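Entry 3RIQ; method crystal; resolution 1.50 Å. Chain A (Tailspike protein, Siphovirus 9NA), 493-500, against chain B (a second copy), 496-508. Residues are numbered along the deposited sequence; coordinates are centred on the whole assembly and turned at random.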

# COMPACT_ATOMS: atom_id res chain seq x y z
N GLY A 493 -50.41 2.68 4.56
CA GLY A 493 -50.56 1.33 5.05
C GLY A 493 -51.70 0.55 4.40
O GLY A 493 -52.07 -0.51 4.89
N PHE A 494 -52.20 1.04 3.26
CA PHE A 494 -53.31 0.36 2.58
C PHE A 494 -52.90 -0.72 1.58
O PHE A 494 -53.76 -1.37 0.98
CB PHE A 494 -54.33 1.37 1.98
CG PHE A 494 -55.18 2.04 3.04
CD1 PHE A 494 -54.75 3.22 3.63
CD2 PHE A 494 -56.37 1.47 3.47
CE1 PHE A 494 -55.47 3.82 4.64
CE2 PHE A 494 -57.12 2.07 4.48
CZ PHE A 494 -56.67 3.25 5.06
N LYS A 495 -51.59 -0.94 1.41
CA LYS A 495 -51.08 -2.12 0.68
C LYS A 495 -51.42 -2.10 -0.81
O LYS A 495 -51.34 -3.14 -1.48
CB LYS A 495 -51.52 -3.44 1.33
CG LYS A 495 -51.30 -3.45 2.86
CD LYS A 495 -51.82 -4.72 3.49
CE LYS A 495 -51.65 -4.63 5.00
NZ LYS A 495 -52.32 -5.75 5.70
N HIS A 496 -51.68 -0.91 -1.34
CA HIS A 496 -52.15 -0.80 -2.73
C HIS A 496 -51.08 -0.09 -3.57
O HIS A 496 -50.18 0.60 -3.05
CB HIS A 496 -53.40 0.07 -2.78
CG HIS A 496 -53.16 1.49 -2.36
ND1 HIS A 496 -52.68 1.81 -1.11
CD2 HIS A 496 -53.30 2.66 -3.03
CE1 HIS A 496 -52.55 3.12 -1.01
NE2 HIS A 496 -52.92 3.66 -2.16
N MET A 497 -51.19 -0.24 -4.88
CA MET A 497 -50.42 0.62 -5.79
C MET A 497 -51.19 1.92 -6.11
O MET A 497 -52.37 1.86 -6.51
CB MET A 497 -50.11 -0.13 -7.09
CG MET A 497 -49.27 0.63 -8.11
SD MET A 497 -49.08 -0.35 -9.64
CE MET A 497 -47.78 -1.42 -9.22
N SER A 498 -50.53 3.06 -5.92
CA SER A 498 -51.03 4.32 -6.49
C SER A 498 -50.47 4.46 -7.90
O SER A 498 -49.24 4.41 -8.11
CB SER A 498 -50.59 5.52 -5.65
OG SER A 498 -50.95 5.32 -4.30
N ILE A 499 -51.38 4.62 -8.86
CA ILE A 499 -51.04 4.56 -10.28
C ILE A 499 -51.16 5.98 -10.88
O ILE A 499 -52.26 6.57 -10.86
CB ILE A 499 -51.99 3.57 -11.03
CG1 ILE A 499 -51.95 2.17 -10.40
CG2 ILE A 499 -51.74 3.61 -12.55
CD1 ILE A 499 -52.96 1.19 -10.97
N PRO A 500 -50.08 6.52 -11.47
CA PRO A 500 -50.19 7.84 -12.12
C PRO A 500 -50.91 7.70 -13.44
O PRO A 500 -50.70 6.71 -14.18
CB PRO A 500 -48.72 8.28 -12.30
CG PRO A 500 -47.97 6.95 -12.37
CD PRO A 500 -48.69 6.00 -11.46
N HIS B 496 -47.54 -9.83 -17.80
CA HIS B 496 -48.48 -8.83 -17.29
C HIS B 496 -47.95 -8.24 -15.98
O HIS B 496 -47.07 -8.83 -15.31
CB HIS B 496 -49.82 -9.49 -16.96
CG HIS B 496 -49.72 -10.50 -15.86
ND1 HIS B 496 -48.89 -11.60 -15.94
CD2 HIS B 496 -50.31 -10.56 -14.64
CE1 HIS B 496 -49.00 -12.31 -14.83
NE2 HIS B 496 -49.85 -11.70 -14.02
N MET B 497 -48.48 -7.09 -15.60
CA MET B 497 -48.27 -6.59 -14.24
C MET B 497 -49.33 -7.14 -13.27
O MET B 497 -50.55 -7.04 -13.56
CB MET B 497 -48.31 -5.06 -14.23
CG MET B 497 -48.04 -4.40 -12.88
SD MET B 497 -48.23 -2.58 -13.01
CE MET B 497 -46.69 -2.11 -13.64
N SER B 498 -48.89 -7.73 -12.16
CA SER B 498 -49.79 -7.98 -11.03
C SER B 498 -49.81 -6.75 -10.14
O SER B 498 -48.75 -6.28 -9.68
CB SER B 498 -49.32 -9.19 -10.22
OG SER B 498 -49.13 -10.30 -11.07
N ILE B 499 -51.02 -6.23 -9.92
CA ILE B 499 -51.20 -4.94 -9.26
C ILE B 499 -51.80 -5.17 -7.86
O ILE B 499 -52.91 -5.72 -7.74
CB ILE B 499 -52.14 -4.02 -10.11
CG1 ILE B 499 -51.61 -3.84 -11.54
CG2 ILE B 499 -52.46 -2.71 -9.36
CD1 ILE B 499 -52.55 -3.09 -12.48
N PRO B 500 -51.12 -4.71 -6.79
CA PRO B 500 -51.71 -4.85 -5.44
C PRO B 500 -52.82 -3.83 -5.26
O PRO B 500 -52.70 -2.67 -5.72
CB PRO B 500 -50.52 -4.59 -4.50
CG PRO B 500 -49.60 -3.71 -5.34
CD PRO B 500 -49.75 -4.15 -6.76
N VAL B 501 -53.93 -4.27 -4.66
CA VAL B 501 -55.07 -3.37 -4.45
C VAL B 501 -55.46 -3.39 -2.98
O VAL B 501 -55.20 -4.36 -2.26
CB VAL B 501 -56.25 -3.67 -5.39
CG1 VAL B 501 -55.77 -3.98 -6.79
CG2 VAL B 501 -57.07 -4.77 -4.87
N ALA B 502 -56.06 -2.29 -2.53
CA ALA B 502 -56.45 -2.23 -1.11
C ALA B 502 -57.55 -3.23 -0.77
O ALA B 502 -58.44 -3.52 -1.60
CB ALA B 502 -56.84 -0.82 -0.71
N GLU B 503 -57.48 -3.76 0.44
CA GLU B 503 -58.42 -4.78 0.91
C GLU B 503 -59.78 -4.23 1.35
O GLU B 503 -60.74 -5.00 1.53
CB GLU B 503 -57.78 -5.54 2.10
CG GLU B 503 -56.51 -6.28 1.66
CD GLU B 503 -55.73 -6.88 2.81
OE1 GLU B 503 -56.31 -7.03 3.90
OE2 GLU B 503 -54.52 -7.19 2.61
N SER B 504 -59.86 -2.92 1.55
CA SER B 504 -61.06 -2.27 2.04
C SER B 504 -61.04 -0.84 1.53
O SER B 504 -60.08 -0.43 0.84
CB SER B 504 -61.12 -2.34 3.59
OG SER B 504 -60.01 -1.68 4.18
N GLN B 505 -62.06 -0.06 1.88
CA GLN B 505 -62.19 1.33 1.44
C GLN B 505 -60.88 2.14 1.53
O GLN B 505 -60.31 2.31 2.62
CB GLN B 505 -63.27 2.00 2.29
CG GLN B 505 -63.54 3.43 1.91
CD GLN B 505 -64.07 3.55 0.51
OE1 GLN B 505 -63.51 4.31 -0.30
NE2 GLN B 505 -65.12 2.80 0.20
N LEU B 506 -60.45 2.67 0.38
CA LEU B 506 -59.31 3.55 0.32
C LEU B 506 -59.75 4.97 0.69
O LEU B 506 -60.71 5.48 0.10
CB LEU B 506 -58.80 3.58 -1.12
CG LEU B 506 -57.58 2.77 -1.51
CD1 LEU B 506 -57.19 3.22 -2.92
CD2 LEU B 506 -56.40 2.97 -0.51
N PRO B 507 -59.08 5.61 1.66
CA PRO B 507 -59.40 7.02 1.94
C PRO B 507 -58.74 7.95 0.92
O PRO B 507 -57.73 7.57 0.26
CB PRO B 507 -58.86 7.23 3.35
CG PRO B 507 -57.66 6.29 3.42
CD PRO B 507 -58.01 5.09 2.54
N GLU B 508 -59.28 9.16 0.79
CA GLU B 508 -58.73 10.17 -0.12
C GLU B 508 -57.25 10.47 0.17
O GLU B 508 -56.48 10.73 -0.76
CB GLU B 508 -59.58 11.44 -0.07
CG GLU B 508 -61.02 11.18 -0.58
CD GLU B 508 -61.95 12.39 -0.57
OE1 GLU B 508 -61.58 13.47 -0.05
OE2 GLU B 508 -63.07 12.25 -1.11
O HOH W 1 -55.48 -3.00 2.30
O HOH W 2 -52.72 -5.55 -1.62
O HOH W 3 -53.04 -8.79 4.15
O HOH W 4 -54.22 -0.14 -6.75

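A single direct hydrogen bond joins these two stretches, and water carries much of the remaining polar contact between the backbones. Met A497 N donates to Pro B500 O at 3.0 Å with a nearly straight N-H...O angle of 165°. Proline has no amide hydrogen to give, but its carbonyl is a full acceptor, and His A496 CA also lies 3.6 Å from Pro B500 O in a CA-H...O contact. The strands cross at 117°, so they do not continue side by side as a sheet ladder.

Phe A494 O and Glu B503 N, 4.5 Å apart, are too distant to bond directly; water 1 fills the gap, donating to Phe A494 O at 2.7 Å and accepting from Glu B503 N at 2.8 Å. Water 4 links two carbonyl acceptors, which cannot bond to each other, by donating to Met A497 O at 2.7 Å and to Pro B500 O at 3.1 Å.

The apolar side chains pack around this frame. Phe A494 offers a flat, electron-rich face to Pro B507, whose CD sits 3.5 Å from the Phe A494 ring centroid, 18° off the normal. Leu B506 reaches in with its end: its CD2 lies 3.6 Å from Phe A494 CB and 3.8 Å from the His A496 ring centroid, almost exactly on the normal. Ala B502 CA makes a CA-H...O contact with Phe A494 O at 3.5 Å, and its methyl adds a modest apolar contact, Ala B502 CB lying 4.3 Å from Phe A494 CB.

Deeper in, long flexible methionines suit a buried meeting of two copies: Met A497 CE is 4.0 Å from Met B497 SD, and Met A497 SD is 4.1 Å from Ile B499 CG2.

At the exposed margin, Lys A495 NZ and Glu B503 OE2 are 4.1 Å apart, beyond salt-bridge range. Water 3 donates to Glu B503 OE2 at 2.7 Å and accepts a weak bond from Lys A495 NZ at 3.5 Å.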